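Putative periplasmic protein (Bacteroides eggerthii, PDB 4HBR) is of unknown function but belongs to the PF11396 (DUF2874) family of putative periplasmic proteins. Local coordinates at residues 5-10 and 48-53; 25-30 and 43-48. All blocks are in the same frame, centred on the assembly; numbering follows the deposited sequence.

How the contacts relate
From the N terminus, the chain enters helix 6-15, whose first turn supplies one half of contact 1, and then runs through strands 23-27, 30-37 and 40-46. Contact 2 closes a short loop here, bringing the end of the first of these strands to the end of the third. The chain then makes the turn leading into strand 52-58, and that turn meets the helix start and closes contact 1. The smaller loop therefore lies wholly within the larger one. Pro48 belongs to both contacts, and Val53 N reaches Trp45 O in a probable hydrogen bond. Together they join the first helix, the first hairpin and the next strand connection at the sheet edge that begins with strand 23-27.

Contact 1. Residues 5-10 and 48-53; sequences PDSVQI and PDAEWV
Val8 and Ser7 reach the turn at Ala50 by different routes, one with a side-chain methyl and the other largely with its backbone. The two backbones approach to 4.4 Å between Val8 CA and Ala50 CA, so mostly methyl groups and backbone atoms meet. Val8 holds CG1 anti to its backbone N (chi1 168°), which leaves CG2 beside that N and against the turn. There CG2 lies 3.8 Å from Ala50 CA and also approaches Ala50 N, so the methyl rests on backbone as much as on the alanine side chain. Val8 CG2 also faces Pro48 O at 4.0 Å; the proline CB points away from the helix, and Pro48 joins by its backbone. Ala50 itself, in a left-handed backbone conformation, directs CB toward the helix. That methyl sits 3.4 Å from Ser7 O, while the hydroxyl of the same serine closes on it with OG 3.8 Å from Ala50 CB. The serine OG is also 4.0 Å from Pro48 O, too long to count as a bond.

Behind the interface, Val8 continues onto Phe46 and Trp24, linking this small patch to the hydrophobic layer between helix 6-15 and the sheet. The turn has a polar tie of its own: Glu51 OE1 is hydrogen-bonded to Thr47 OG1. Pro5 holds the N-cap position just before helix 6-15, and Gln9 N donates to Pro5 O.

Only 168 Å² is buried, and across this contact the two parts meet by van der Waals fit, with no directed polar bond.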
loop_
_atom_site.group_PDB
_atom_site.type_symbol
_atom_site.label_atom_id
_atom_site.label_comp_id
_atom_site.label_asym_id
_atom_site.label_seq_id
_atom_site.Cartn_x
_atom_site.Cartn_y
_atom_site.Cartn_z
ATOM N N PRO A 5 12.157 -9.207 15.481
ATOM C CA PRO A 5 13.048 -10.348 15.787
ATOM C C PRO A 5 14.133 -10.511 14.718
ATOM O O PRO A 5 13.925 -10.120 13.569
ATOM C CB PRO A 5 12.103 -11.552 15.806
ATOM C CG PRO A 5 10.715 -10.983 15.874
ATOM C CD PRO A 5 10.769 -9.647 15.235
ATOM N N ASP A 6 15.289 -11.079 15.100
ATOM C CA ASP A 6 16.435 -11.288 14.206
ATOM C C ASP A 6 16.044 -12.045 12.938
ATOM O O ASP A 6 16.457 -11.646 11.839
ATOM C CB ASP A 6 17.576 -12.029 14.932
ATOM C CG ASP A 6 18.387 -11.178 15.899
ATOM O OD1 ASP A 6 18.566 -9.966 15.624
ATOM O OD2 ASP A 6 18.897 -11.737 16.902
ATOM N N SER A 7 15.208 -13.096 13.079
ATOM C CA SER A 7 14.735 -13.922 11.961
ATOM C C SER A 7 13.984 -13.094 10.913
ATOM O O SER A 7 14.130 -13.351 9.721
ATOM C CB SER A 7 13.847 -15.055 12.466
ATOM O OG SER A 7 12.607 -14.594 12.980
ATOM N N VAL A 8 13.188 -12.109 11.369
ATOM C CA VAL A 8 12.371 -11.227 10.539
ATOM C C VAL A 8 13.305 -10.252 9.797
ATOM O O VAL A 8 13.144 -10.036 8.591
ATOM C CB VAL A 8 11.283 -10.514 11.400
ATOM C CG1 VAL A 8 10.610 -9.382 10.642
ATOM C CG2 VAL A 8 10.238 -11.506 11.898
ATOM N N GLN A 9 14.307 -9.706 10.503
ATOM C CA GLN A 9 15.289 -8.790 9.913
ATOM C C GLN A 9 16.138 -9.504 8.844
ATOM O O GLN A 9 16.419 -8.905 7.798
ATOM C CB GLN A 9 16.177 -8.176 11.004
ATOM C CG GLN A 9 15.413 -7.181 11.886
ATOM C CD GLN A 9 16.315 -6.505 12.869
ATOM O OE1 GLN A 9 17.184 -5.712 12.506
ATOM N NE2 GLN A 9 16.140 -6.816 14.142
ATOM N N ILE A 10 16.511 -10.793 9.089
ATOM C CA ILE A 10 17.286 -11.629 8.153
ATOM C C ILE A 10 16.430 -11.910 6.897
ATOM O O ILE A 10 16.933 -11.801 5.769
ATOM C CB ILE A 10 17.809 -12.930 8.849
ATOM C CG1 ILE A 10 18.954 -12.591 9.825
ATOM C CG2 ILE A 10 18.281 -13.993 7.827
ATOM C CD1 ILE A 10 19.137 -13.553 10.965
ATOM N N PRO A 48 5.425 -13.219 13.018
ATOM C CA PRO A 48 6.575 -13.382 13.928
ATOM C C PRO A 48 7.513 -14.543 13.526
ATOM O O PRO A 48 8.677 -14.554 13.951
ATOM C CB PRO A 48 5.907 -13.636 15.284
ATOM C CG PRO A 48 4.561 -12.993 15.160
ATOM C CD PRO A 48 4.150 -13.323 13.760
ATOM N N ASP A 49 7.032 -15.476 12.656
ATOM C CA ASP A 49 7.797 -16.620 12.144
ATOM C C ASP A 49 8.591 -16.268 10.866
ATOM O O ASP A 49 9.060 -17.175 10.169
ATOM C CB ASP A 49 6.869 -17.822 11.891
ATOM C CG ASP A 49 6.293 -18.423 13.168
ATOM O OD1 ASP A 49 7.090 -18.870 14.036
ATOM O OD2 ASP A 49 5.053 -18.463 13.299
ATOM N N ALA A 50 8.768 -14.951 10.590
ATOM C CA ALA A 50 9.527 -14.363 9.474
ATOM C C ALA A 50 8.961 -14.703 8.072
ATOM O O ALA A 50 9.715 -14.751 7.095
ATOM C CB ALA A 50 11.006 -14.748 9.554
ATOM N N GLU A 51 7.642 -14.872 7.963
ATOM C CA GLU A 51 6.984 -15.116 6.678
ATOM C C GLU A 51 6.411 -13.788 6.185
ATOM O O GLU A 51 5.636 -13.164 6.915
ATOM C CB GLU A 51 5.865 -16.182 6.799
ATOM C CG GLU A 51 6.278 -17.508 7.420
ATOM C CD GLU A 51 5.253 -18.217 8.300
ATOM O OE1 GLU A 51 4.337 -17.556 8.846
ATOM O OE2 GLU A 51 5.406 -19.447 8.484
ATOM N N TRP A 52 6.802 -13.331 4.990
ATOM C CA TRP A 52 6.258 -12.074 4.465
ATOM C C TRP A 52 4.824 -12.351 3.962
ATOM O O TRP A 52 4.573 -13.416 3.388
ATOM C CB TRP A 52 7.175 -11.421 3.399
ATOM C CG TRP A 52 7.037 -11.974 2.007
ATOM C CD1 TRP A 52 7.722 -13.035 1.468
ATOM C CD2 TRP A 52 6.203 -11.453 0.950
ATOM N NE1 TRP A 52 7.363 -13.213 0.144
ATOM C CE2 TRP A 52 6.435 -12.252 -0.199
ATOM C CE3 TRP A 52 5.300 -10.371 0.855
ATOM C CZ2 TRP A 52 5.783 -12.013 -1.415
ATOM C CZ3 TRP A 52 4.657 -10.140 -0.357
ATOM C CH2 TRP A 52 4.901 -10.953 -1.470
ATOM N N VAL A 53 3.883 -11.440 4.254
ATOM C CA VAL A 53 2.466 -11.625 3.920
ATOM C C VAL A 53 1.930 -10.492 3.035
ATOM O O VAL A 53 0.872 -10.641 2.427
ATOM C CB VAL A 53 1.588 -11.808 5.195
ATOM C CG1 VAL A 53 1.911 -13.127 5.908
ATOM C CG2 VAL A 53 1.726 -10.630 6.154
#

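Contact 2. Residues 25-30 and 43-48; sequences SQDKAY and RVWFTP
A beta hairpin, turning through a type II' turn from Asp27 to Tyr30, meets the end of strand 40-46. Tyr30 begins strand 30-37, the direct neighbour of 40-46, and its CA lies 5.1 Å from Thr47 CA; Asp27 instead reaches Trp45 across that intervening strand, and both touch its Val32. Asp27 has CG anti to its backbone N, which sets CG beside the carbonyl carbon. Trp45 NE1 donates to Asp27 OD2 at 2.9 Å, almost straight at 175°. The oxygen lies in the indole plane, yet the carboxylate is turned 59° from it, and the donor meets OD2 on its anti side, 21° out of the carboxylate plane. OD2 also accepts a hydrogen bond from Ala136 N, at the start of helix 136-139, so two N-H groups grip one oxygen of a buried residue.

Next to this bond, Tyr30 CB packs 3.7 Å from Trp45 CD1, at the indole edge. Tyr30 CA comes within 3.3 Å of Phe46 O in a CA-H...O contact, and that same carbonyl lies near the plane of the phenol ring, at its edge. Further out along the ring, Tyr30 CE1 is 4.0 Å from Thr47 CG2. Ala29 O finishes the contact, 3.5 Å from Pro48 CD.

Strands 23-27, 30-37 and 40-46 follow one another in antiparallel order, a meander whose first turn packs on the end of its third strand.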
loop_
_atom_site.group_PDB
_atom_site.type_symbol
_atom_site.label_atom_id
_atom_site.label_comp_id
_atom_site.label_asym_id
_atom_site.label_seq_id
_atom_site.Cartn_x
_atom_site.Cartn_y
_atom_site.Cartn_z
ATOM N N SER A 25 8.035 -1.379 12.912
ATOM C CA SER A 25 6.849 -1.112 13.725
ATOM C C SER A 25 5.945 -2.340 13.744
ATOM O O SER A 25 6.183 -3.292 13.006
ATOM C CB SER A 25 6.092 0.107 13.201
ATOM O OG SER A 25 5.503 -0.129 11.933
ATOM N N GLN A 26 4.927 -2.333 14.602
ATOM C CA GLN A 26 3.982 -3.433 14.680
ATOM C C GLN A 26 2.622 -2.991 14.167
ATOM O O GLN A 26 2.218 -1.847 14.367
ATOM C CB GLN A 26 3.884 -3.995 16.107
ATOM C CG GLN A 26 4.991 -4.998 16.420
ATOM C CD GLN A 26 4.663 -5.857 17.610
ATOM O OE1 GLN A 26 3.706 -6.643 17.595
ATOM N NE2 GLN A 26 5.484 -5.750 18.651
ATOM N N ASP A 27 1.938 -3.885 13.469
ATOM C CA ASP A 27 0.592 -3.661 12.939
ATOM C C ASP A 27 -0.166 -4.944 13.201
ATOM O O ASP A 27 0.029 -5.928 12.485
ATOM C CB ASP A 27 0.622 -3.267 11.437
ATOM C CG ASP A 27 -0.729 -2.994 10.778
ATOM O OD1 ASP A 27 -1.732 -2.818 11.513
ATOM O OD2 ASP A 27 -0.779 -2.934 9.541
ATOM N N LYS A 28 -0.963 -4.956 14.286
ATOM C CA LYS A 28 -1.734 -6.107 14.785
ATOM C C LYS A 28 -0.698 -7.205 15.156
ATOM O O LYS A 28 0.210 -6.898 15.931
ATOM C CB LYS A 28 -2.825 -6.576 13.785
ATOM C CG LYS A 28 -3.710 -5.464 13.225
ATOM C CD LYS A 28 -5.104 -5.512 13.772
ATOM C CE LYS A 28 -5.945 -4.383 13.218
ATOM N NZ LYS A 28 -5.540 -3.040 13.742
ATOM N N ALA A 29 -0.762 -8.434 14.603
ATOM C CA ALA A 29 0.278 -9.426 14.950
ATOM C C ALA A 29 1.450 -9.422 13.932
ATOM O O ALA A 29 2.296 -10.320 13.940
ATOM C CB ALA A 29 -0.319 -10.813 15.057
ATOM N N TYR A 30 1.523 -8.389 13.092
ATOM C CA TYR A 30 2.599 -8.305 12.105
ATOM C C TYR A 30 3.676 -7.292 12.451
ATOM O O TYR A 30 3.387 -6.272 13.070
ATOM C CB TYR A 30 2.026 -7.964 10.712
ATOM C CG TYR A 30 0.934 -8.921 10.283
ATOM C CD1 TYR A 30 1.245 -10.180 9.779
ATOM C CD2 TYR A 30 -0.415 -8.595 10.442
ATOM C CE1 TYR A 30 0.244 -11.088 9.438
ATOM C CE2 TYR A 30 -1.426 -9.490 10.081
ATOM C CZ TYR A 30 -1.090 -10.730 9.565
ATOM O OH TYR A 30 -2.069 -11.609 9.171
ATOM N N ARG A 43 6.812 -0.758 2.193
ATOM C CA ARG A 43 6.466 -1.381 3.465
ATOM C C ARG A 43 6.285 -2.869 3.228
ATOM O O ARG A 43 5.743 -3.255 2.193
ATOM C CB ARG A 43 5.216 -0.753 4.085
ATOM C CG ARG A 43 5.410 0.696 4.511
ATOM C CD ARG A 43 4.093 1.363 4.905
ATOM N NE ARG A 43 3.111 1.383 3.805
ATOM C CZ ARG A 43 3.129 2.209 2.755
ATOM N NH1 ARG A 43 4.110 3.089 2.605
ATOM N NH2 ARG A 43 2.173 2.142 1.840
ATOM N N VAL A 44 6.810 -3.710 4.138
ATOM C CA VAL A 44 6.722 -5.177 4.045
ATOM C C VAL A 44 6.248 -5.704 5.395
ATOM O O VAL A 44 6.854 -5.379 6.412
ATOM C CB VAL A 44 8.060 -5.863 3.575
ATOM C CG1 VAL A 44 7.857 -7.359 3.304
ATOM C CG2 VAL A 44 8.614 -5.193 2.331
ATOM N N TRP A 45 5.153 -6.497 5.400
ATOM C CA TRP A 45 4.546 -7.111 6.600
ATOM C C TRP A 45 5.073 -8.519 6.774
ATOM O O TRP A 45 5.148 -9.277 5.808
ATOM C CB TRP A 45 3.008 -7.152 6.497
ATOM C CG TRP A 45 2.307 -5.858 6.781
ATOM C CD1 TRP A 45 1.533 -5.569 7.869
ATOM C CD2 TRP A 45 2.311 -4.676 5.964
ATOM N NE1 TRP A 45 1.023 -4.295 7.763
ATOM C CE2 TRP A 45 1.498 -3.716 6.614
ATOM C CE3 TRP A 45 2.863 -4.360 4.707
ATOM C CZ2 TRP A 45 1.272 -2.440 6.079
ATOM C CZ3 TRP A 45 2.594 -3.118 4.155
ATOM C CH2 TRP A 45 1.831 -2.163 4.851
ATOM N N PHE A 46 5.390 -8.878 8.007
ATOM C CA PHE A 46 5.906 -10.194 8.379
ATOM C C PHE A 46 5.164 -10.783 9.553
ATOM O O PHE A 46 4.832 -10.057 10.494
ATOM C CB PHE A 46 7.402 -10.089 8.772
ATOM C CG PHE A 46 8.358 -9.795 7.646
ATOM C CD1 PHE A 46 8.933 -10.826 6.916
ATOM C CD2 PHE A 46 8.706 -8.480 7.330
ATOM C CE1 PHE A 46 9.812 -10.550 5.862
ATOM C CE2 PHE A 46 9.604 -8.204 6.286
ATOM C CZ PHE A 46 10.130 -9.240 5.545
ATOM N N THR A 47 4.978 -12.112 9.550
ATOM C CA THR A 47 4.466 -12.834 10.718
ATOM C C THR A 47 5.644 -12.948 11.705
ATOM O O THR A 47 6.800 -12.861 11.257
ATOM C CB THR A 47 3.914 -14.223 10.351
ATOM O OG1 THR A 47 4.968 -15.057 9.878
ATOM C CG2 THR A 47 2.759 -14.176 9.370
ATOM N N PRO A 48 5.425 -13.219 13.018
ATOM C CA PRO A 48 6.575 -13.382 13.928
ATOM C C PRO A 48 7.513 -14.543 13.526
ATOM O O PRO A 48 8.677 -14.554 13.951
ATOM C CB PRO A 48 5.907 -13.636 15.284
ATOM C CG PRO A 48 4.561 -12.993 15.160
ATOM C CD PRO A 48 4.150 -13.323 13.760
#